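Local coordinates for porin (Acinetobacter baumannii AB307-0294, PDB 5DL7), which probably forms a beta-barrel channel of the OprD porin family that lets small solutes cross the bacterial outer membrane, at residues 182-185 with 186-189; 396-399 with 400-403; 204-208 with 209-213. All coordinates share one frame; numbering follows the deposited sequence.

Contact 1 (182-185 with 186-189)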
loop_
_atom_site.group_PDB
_atom_site.type_symbol
_atom_site.label_atom_id
_atom_site.label_comp_id
_atom_site.label_asym_id
_atom_site.label_seq_id
_atom_site.Cartn_x
_atom_site.Cartn_y
_atom_site.Cartn_z
ATOM N N THR A 182 -5.775 -12.544 -7.292
ATOM C CA THR A 182 -5.626 -11.274 -7.982
ATOM C C THR A 182 -6.968 -10.636 -8.201
ATOM O O THR A 182 -7.983 -11.352 -8.311
ATOM C CB THR A 182 -5.015 -11.413 -9.423
ATOM O OG1 THR A 182 -5.771 -12.428 -10.142
ATOM C CG2 THR A 182 -3.640 -11.910 -9.308
ATOM N N ASP A 183 -6.951 -9.338 -8.286
ATOM C CA ASP A 183 -8.110 -8.594 -8.768
ATOM C C ASP A 183 -7.909 -8.414 -10.312
ATOM O O ASP A 183 -6.794 -8.708 -10.873
ATOM C CB ASP A 183 -8.132 -7.230 -8.131
ATOM C CG ASP A 183 -8.567 -7.293 -6.639
ATOM O OD1 ASP A 183 -9.384 -8.104 -6.326
ATOM O OD2 ASP A 183 -8.044 -6.452 -5.919
ATOM N N ASN A 184 -9.001 -7.991 -10.972
ATOM C CA ASN A 184 -8.873 -7.711 -12.432
ATOM C C ASN A 184 -9.110 -6.223 -12.593
ATOM O O ASN A 184 -10.213 -5.748 -12.528
ATOM C CB ASN A 184 -9.854 -8.578 -13.196
ATOM C CG ASN A 184 -9.474 -8.677 -14.706
ATOM O OD1 ASN A 184 -8.283 -8.402 -15.006
ATOM N ND2 ASN A 184 -10.408 -9.020 -15.519
ATOM N N ILE A 185 -8.090 -5.458 -12.726
ATOM C CA ILE A 185 -8.179 -3.989 -12.772
ATOM C C ILE A 185 -8.316 -3.565 -14.246
ATOM O O ILE A 185 -7.424 -3.993 -15.049
ATOM C CB ILE A 185 -6.951 -3.382 -12.121
ATOM C CG1 ILE A 185 -7.004 -3.749 -10.616
ATOM C CG2 ILE A 185 -6.913 -1.891 -12.301
ATOM C CD1 ILE A 185 -5.693 -3.642 -10.031
ATOM N N ASN A 186 -9.357 -2.822 -14.611
ATOM C CA ASN A 186 -9.464 -2.431 -16.016
ATOM C C ASN A 186 -9.394 -3.570 -16.987
ATOM O O ASN A 186 -8.945 -3.408 -18.131
ATOM C CB ASN A 186 -8.453 -1.351 -16.440
ATOM C CG ASN A 186 -8.501 -0.106 -15.544
ATOM O OD1 ASN A 186 -9.538 0.227 -14.947
ATOM N ND2 ASN A 186 -7.367 0.557 -15.372
ATOM N N HIS A 187 -10.008 -4.720 -16.592
ATOM C CA HIS A 187 -9.992 -5.911 -17.438
ATOM C C HIS A 187 -8.606 -6.242 -18.000
ATOM O O HIS A 187 -8.547 -6.762 -19.171
ATOM C CB HIS A 187 -10.990 -5.772 -18.544
ATOM C CG HIS A 187 -12.391 -5.469 -18.109
ATOM N ND1 HIS A 187 -13.165 -6.447 -17.594
ATOM C CD2 HIS A 187 -13.111 -4.286 -17.926
ATOM C CE1 HIS A 187 -14.350 -5.976 -17.195
ATOM N NE2 HIS A 187 -14.328 -4.659 -17.376
ATOM N N ARG A 188 -7.615 -6.093 -17.192
ATOM C CA ARG A 188 -6.198 -6.304 -17.547
ATOM C C ARG A 188 -5.880 -7.739 -17.977
ATOM O O ARG A 188 -5.123 -8.034 -18.946
ATOM C CB ARG A 188 -5.345 -5.866 -16.383
ATOM C CG ARG A 188 -3.880 -5.886 -16.524
ATOM C CD ARG A 188 -3.268 -5.148 -15.303
ATOM N NE ARG A 188 -3.631 -3.757 -15.270
ATOM C CZ ARG A 188 -3.416 -2.855 -14.274
ATOM N NH1 ARG A 188 -2.855 -3.268 -13.163
ATOM N NH2 ARG A 188 -3.770 -1.670 -14.280
ATOM N N PHE A 189 -6.569 -8.664 -17.292
ATOM C CA PHE A 189 -6.474 -10.077 -17.470
ATOM C C PHE A 189 -7.817 -10.710 -17.729
ATOM O O PHE A 189 -8.838 -10.004 -17.873
ATOM C CB PHE A 189 -5.732 -10.693 -16.257
ATOM C CG PHE A 189 -4.444 -10.069 -15.906
ATOM C CD1 PHE A 189 -3.294 -10.248 -16.717
ATOM C CD2 PHE A 189 -4.335 -9.203 -14.867
ATOM C CE1 PHE A 189 -2.101 -9.591 -16.455
ATOM C CE2 PHE A 189 -3.107 -8.594 -14.541
ATOM C CZ PHE A 189 -2.029 -8.754 -15.314
HETATM O O HOH W 1 -12.016 -5.144 -14.467
#
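N184 clasps the backbone of F189 with both ends of its side-chain amide. From CB the chain runs with CG anti to the backbone N (chi1 -162°), beside the carbonyl carbon, and N184 CG comes within 3.5 Å of F189 O. OD1 then accepts the amide hydrogen of F189, F189 N to N184 OD1 being 2.9 Å, with the donor in the carbonyl plane on a lone pair. On the other branch N184 ND2 donates to F189 O at 3.0 Å; here the approach is poorer, since ND2 stands 58° out of the plane of the F189 carbonyl. Two bonds to one residue fix the rotation of the N184 amide. N186 and H187 between them both adopt left-handed helical backbone angles, which turn the chain back. A weak bond from R188 N to I185 O (3.0 Å) reinforces the bend, and a water bridges N184 O and H187 N. Beside it, the I185 and R188 side chains run the same way, with I185 CB 4.1 Å above one face of the guanidinium group of R188 and I185 CG2 3.7 Å from R188 NH2. The guanidinium is anchored further by D311, N314 and the carbonyl of L293, while N314 also receives N186 ND2 and H187 NE2 donates to N400 O. The bend lies in the long connection between barrel strands 159-170 and 198-206, just after the short strand 181-182, which pairs with 193-194, and packs on the loop joining strands 278-288 and 318-327.

Contact 2 (396-399 with 400-403)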
loop_
_atom_site.group_PDB
_atom_site.type_symbol
_atom_site.label_atom_id
_atom_site.label_comp_id
_atom_site.label_asym_id
_atom_site.label_seq_id
_atom_site.Cartn_x
_atom_site.Cartn_y
_atom_site.Cartn_z
ATOM N N ASP A 396 -10.030 9.250 -19.710
ATOM C CA ASP A 396 -10.936 9.188 -20.825
ATOM C C ASP A 396 -11.291 7.678 -21.094
ATOM O O ASP A 396 -11.650 7.285 -22.209
ATOM C CB ASP A 396 -10.362 9.870 -22.059
ATOM C CG ASP A 396 -9.105 9.201 -22.659
ATOM O OD1 ASP A 396 -8.549 8.261 -21.990
ATOM O OD2 ASP A 396 -8.597 9.657 -23.714
ATOM N N MET A 397 -11.211 6.877 -20.085
ATOM C CA MET A 397 -11.446 5.430 -20.198
ATOM C C MET A 397 -12.932 5.135 -20.220
ATOM O O MET A 397 -13.752 5.900 -19.688
ATOM C CB MET A 397 -10.758 4.619 -19.037
ATOM C CG MET A 397 -9.322 4.775 -19.122
ATOM S SD MET A 397 -8.595 3.590 -17.786
ATOM C CE MET A 397 -7.323 4.574 -17.239
ATOM N N PRO A 398 -13.350 3.990 -20.718
ATOM C CA PRO A 398 -14.698 3.627 -20.775
ATOM C C PRO A 398 -15.319 3.326 -19.400
ATOM O O PRO A 398 -14.640 3.121 -18.391
ATOM C CB PRO A 398 -14.739 2.372 -21.635
ATOM C CG PRO A 398 -13.369 2.361 -22.263
ATOM C CD PRO A 398 -12.478 3.102 -21.430
ATOM N N THR A 399 -16.611 3.444 -19.377
ATOM C CA THR A 399 -17.323 3.342 -18.101
ATOM C C THR A 399 -17.342 1.987 -17.411
ATOM O O THR A 399 -17.705 1.885 -16.239
ATOM C CB THR A 399 -18.821 3.893 -18.242
ATOM O OG1 THR A 399 -19.466 3.041 -19.112
ATOM C CG2 THR A 399 -18.737 5.267 -18.738
ATOM N N ASN A 400 -16.913 0.889 -18.084
ATOM C CA ASN A 400 -16.888 -0.419 -17.498
ATOM C C ASN A 400 -15.509 -0.657 -16.837
ATOM O O ASN A 400 -15.240 -1.819 -16.402
ATOM C CB ASN A 400 -17.195 -1.445 -18.513
ATOM C CG ASN A 400 -16.154 -1.504 -19.689
ATOM O OD1 ASN A 400 -15.681 -0.484 -20.117
ATOM N ND2 ASN A 400 -15.893 -2.690 -20.221
ATOM N N MET A 401 -14.645 0.317 -16.772
ATOM C CA MET A 401 -13.282 0.148 -16.201
ATOM C C MET A 401 -13.336 0.341 -14.688
ATOM O O MET A 401 -14.395 0.666 -14.118
ATOM C CB MET A 401 -12.328 1.102 -16.825
ATOM C CG MET A 401 -12.129 0.762 -18.343
ATOM S SD MET A 401 -11.465 -0.861 -18.622
ATOM C CE MET A 401 -12.122 -1.132 -20.306
ATOM N N THR A 402 -12.208 0.169 -14.005
ATOM C CA THR A 402 -12.179 0.177 -12.542
ATOM C C THR A 402 -12.096 1.548 -12.011
ATOM O O THR A 402 -12.650 1.827 -10.939
ATOM C CB THR A 402 -10.932 -0.640 -12.134
ATOM O OG1 THR A 402 -11.063 -1.981 -12.594
ATOM C CG2 THR A 402 -10.803 -0.663 -10.591
ATOM N N PHE A 403 -11.408 2.458 -12.667
ATOM C CA PHE A 403 -11.184 3.834 -12.113
ATOM C C PHE A 403 -11.922 4.823 -12.983
ATOM O O PHE A 403 -11.855 4.749 -14.251
ATOM C CB PHE A 403 -9.701 4.135 -12.037
ATOM C CG PHE A 403 -8.947 3.167 -11.154
ATOM C CD1 PHE A 403 -9.259 3.143 -9.776
ATOM C CD2 PHE A 403 -8.030 2.292 -11.667
ATOM C CE1 PHE A 403 -8.464 2.291 -8.921
ATOM C CE2 PHE A 403 -7.341 1.431 -10.835
ATOM C CZ PHE A 403 -7.609 1.392 -9.459
HETATM O O HOH W 2 -13.874 4.890 -16.303
#
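The M401 side chain packs against CD and CG of P398 across a type I beta turn from P398 to M401. The turn's own bond runs from M401 N to P398 O at 3.2 Å, with the donor lying well above the carbonyl plane. M401 CG packs 3.9 Å from P398 CD, and the chain then bends at chi2 (-61°), which brings M401 CE to 4.2 Å from P398 CG. The two side chains cross obliquely, and M397 CB adds an apolar contact with M401 CG at 4.2 Å. From the outer corner of the turn N400 reaches back: its CG takes the crowded position between backbone N and carbonyl carbon (chi1 62°), and N400 OD1 comes to 3.4 Å from P398 CB. A water links the turn to F403 beyond it, donating to P398 O at 2.8 Å and to F403 O at 2.9 Å.

Farther out, N395 ties the two ends of the loop together, its OD1 accepting from M397 N and its ND2 donating to F403 O. Y358 packs against both P398 and M401, F363 backs M397 and P398, and T402 OG1 is hydrogen-bonded to N186 N. P398 O therefore serves two donors, the turn amide and the water, and F403 O likewise takes the water and the N395 amide. The loop between barrel strands 384-395 and 406-418 thus combines an apolar methionine–proline cluster with polar links made largely through backbone carbonyls, an arrangement that fixes the path of the chain without a charged pair between its two halves.

Contact 3 (204-208 with 209-213)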
loop_
_atom_site.group_PDB
_atom_site.type_symbol
_atom_site.label_atom_id
_atom_site.label_comp_id
_atom_site.label_asym_id
_atom_site.label_seq_id
_atom_site.Cartn_x
_atom_site.Cartn_y
_atom_site.Cartn_z
ATOM N N SER A 204 17.378 -8.033 1.004
ATOM C CA SER A 204 17.592 -6.569 0.991
ATOM C C SER A 204 18.972 -6.288 1.612
ATOM O O SER A 204 19.212 -6.778 2.713
ATOM C CB SER A 204 16.417 -5.967 1.844
ATOM O OG SER A 204 16.658 -4.572 1.992
ATOM N N TYR A 205 19.811 -5.594 0.878
ATOM C CA TYR A 205 21.139 -5.322 1.291
ATOM C C TYR A 205 21.306 -3.848 1.524
ATOM O O TYR A 205 21.056 -3.025 0.636
ATOM C CB TYR A 205 22.049 -5.678 0.158
ATOM C CG TYR A 205 23.486 -5.561 0.498
ATOM C CD1 TYR A 205 23.968 -5.908 1.722
ATOM C CD2 TYR A 205 24.425 -5.084 -0.398
ATOM C CE1 TYR A 205 25.364 -5.784 2.060
ATOM C CE2 TYR A 205 25.807 -5.086 -0.104
ATOM C CZ TYR A 205 26.224 -5.318 1.137
ATOM O OH TYR A 205 27.577 -5.290 1.477
ATOM N N GLN A 206 21.784 -3.484 2.742
ATOM C CA GLN A 206 21.873 -2.060 3.048
ATOM C C GLN A 206 23.255 -1.559 2.925
ATOM O O GLN A 206 24.102 -2.008 3.716
ATOM C CB GLN A 206 21.253 -1.817 4.467
ATOM C CG GLN A 206 21.198 -0.321 4.894
ATOM C CD GLN A 206 20.138 0.547 4.224
ATOM O OE1 GLN A 206 18.958 0.289 4.325
ATOM N NE2 GLN A 206 20.591 1.616 3.513
ATOM N N LEU A 207 23.564 -0.691 1.966
ATOM C CA LEU A 207 24.843 0.069 1.835
ATOM C C LEU A 207 24.839 1.326 2.676
ATOM O O LEU A 207 23.841 1.581 3.443
ATOM C CB LEU A 207 25.177 0.449 0.389
ATOM C CG LEU A 207 24.988 -0.772 -0.495
ATOM C CD1 LEU A 207 25.313 -0.355 -1.939
ATOM C CD2 LEU A 207 25.986 -1.776 0.060
ATOM N N LYS A 208 25.858 2.172 2.516
ATOM C CA LYS A 208 25.874 3.374 3.328
ATOM C C LYS A 208 24.615 4.244 3.083
ATOM O O LYS A 208 23.856 4.643 4.025
ATOM C CB LYS A 208 27.188 4.175 3.018
ATOM C CG LYS A 208 27.368 5.286 4.078
ATOM C CD LYS A 208 28.688 6.023 3.970
ATOM C CE LYS A 208 28.828 6.614 2.598
ATOM N NZ LYS A 208 30.135 7.289 2.563
ATOM N N ASP A 209 24.492 4.521 1.791
ATOM C CA ASP A 209 23.471 5.465 1.373
ATOM C C ASP A 209 22.380 4.830 0.504
ATOM O O ASP A 209 21.350 5.475 0.272
ATOM C CB ASP A 209 24.121 6.525 0.585
ATOM C CG ASP A 209 24.989 7.483 1.420
ATOM O OD1 ASP A 209 24.865 7.632 2.676
ATOM O OD2 ASP A 209 25.871 8.053 0.749
ATOM N N TYR A 210 22.456 3.525 0.174
ATOM C CA TYR A 210 21.600 2.870 -0.736
ATOM C C TYR A 210 21.195 1.523 -0.195
ATOM O O TYR A 210 21.956 0.879 0.582
ATOM C CB TYR A 210 22.160 2.676 -2.091
ATOM C CG TYR A 210 22.329 3.847 -2.931
ATOM C CD1 TYR A 210 23.352 4.749 -2.699
ATOM C CD2 TYR A 210 21.313 4.215 -3.758
ATOM C CE1 TYR A 210 23.419 5.953 -3.438
ATOM C CE2 TYR A 210 21.435 5.335 -4.551
ATOM C CZ TYR A 210 22.411 6.224 -4.337
ATOM O OH TYR A 210 22.510 7.406 -5.038
ATOM N N ARG A 211 20.020 1.066 -0.551
ATOM C CA ARG A 211 19.518 -0.273 -0.220
ATOM C C ARG A 211 19.282 -0.901 -1.557
ATOM O O ARG A 211 18.568 -0.299 -2.416
ATOM C CB ARG A 211 18.277 -0.164 0.602
ATOM C CG ARG A 211 17.536 -1.482 0.849
ATOM C CD ARG A 211 16.304 -1.329 1.768
ATOM N NE ARG A 211 15.207 -0.625 1.074
ATOM C CZ ARG A 211 13.903 -0.746 1.360
ATOM N NH1 ARG A 211 13.585 -1.351 2.513
ATOM N NH2 ARG A 211 12.977 -0.044 0.695
ATOM N N LEU A 212 19.623 -2.165 -1.725
ATOM C CA LEU A 212 19.410 -2.946 -3.005
ATOM C C LEU A 212 18.547 -4.154 -2.630
ATOM O O LEU A 212 18.758 -4.736 -1.577
ATOM C CB LEU A 212 20.734 -3.490 -3.520
ATOM C CG LEU A 212 21.840 -2.532 -3.739
ATOM C CD1 LEU A 212 23.065 -3.240 -4.361
ATOM C CD2 LEU A 212 21.559 -1.262 -4.473
ATOM N N ARG A 213 17.495 -4.529 -3.398
ATOM C CA ARG A 213 16.550 -5.511 -3.056
ATOM C C ARG A 213 16.303 -6.370 -4.330
ATOM O O ARG A 213 16.265 -5.878 -5.484
ATOM C CB ARG A 213 15.257 -4.906 -2.641
ATOM C CG ARG A 213 15.407 -4.002 -1.393
ATOM C CD ARG A 213 14.081 -3.632 -0.830
ATOM N NE ARG A 213 13.460 -2.690 -1.770
ATOM C CZ ARG A 213 12.140 -2.341 -1.782
ATOM N NH1 ARG A 213 11.321 -2.898 -0.922
ATOM N NH2 ARG A 213 11.608 -1.370 -2.580
#
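Strands 204-206 and 210-213 run antiparallel, their directions 162° apart, with Y205 and L212 forming the hydrogen-bonded pair (Y205 N to L212 O 2.8 Å, L212 N to Y205 O 2.9 Å) between the non-hydrogen-bonded pairs S204–R213 and Q206–R211. L207 N closes the turn on Y210 O at 2.6 Å, whereas Y210 N has no partner. L207 O is instead met by the side chain of Q206, whose bend at chi2 (74°) brings Q206 NE2 to it at 3.3 Å. This is a tight beta hairpin between adjacent strands of the porin barrel, and its shortness is consistent with a periplasmic turn. One face carries S204, Q206, R211 and R213. There S204 OG lies 3.3 Å from R211 CD and also meets the CG of R213, while the Q206 side chain passes R211 at a slant, Q206 OE1 3.8 Å from R211 CB, with amide and guanidinium planes 24° apart. R211 NH2 sits 3.5 Å above the centre of the R213 guanidinium, and R211 NE donates to N231 OD1 on the next strand. Y205 and L212 occupy the other face; L207 CD1, from the turn, touches L212 CD1 at 4.4 Å. At the tip K208 and D209 lie side by side without a charge contact. Y210 OH is hydrogen-bonded to Q234 of strand 223-235.

In the fold
Along the chain the three contacts come in series, in the order 1, 3, 2, and none encloses another. Contact 1 bends the long connection that leaves strand 159-170; strand 198-206 then runs back across the barrel wall to contact 3, which closes the hairpin with strand 210-219. Contact 2 is a turn within the last loop, between strands 384-395 and 406-418. Contacts 1 and 2, far apart in sequence, have centres about 12 Å apart and touch directly, joining two loops that are probably extracellular. The centres of contacts 2 and 3 are about 39 Å apart, on opposite sides of the chain's centre, consistent with the hairpin lying at the other, probably periplasmic, end of the barrel.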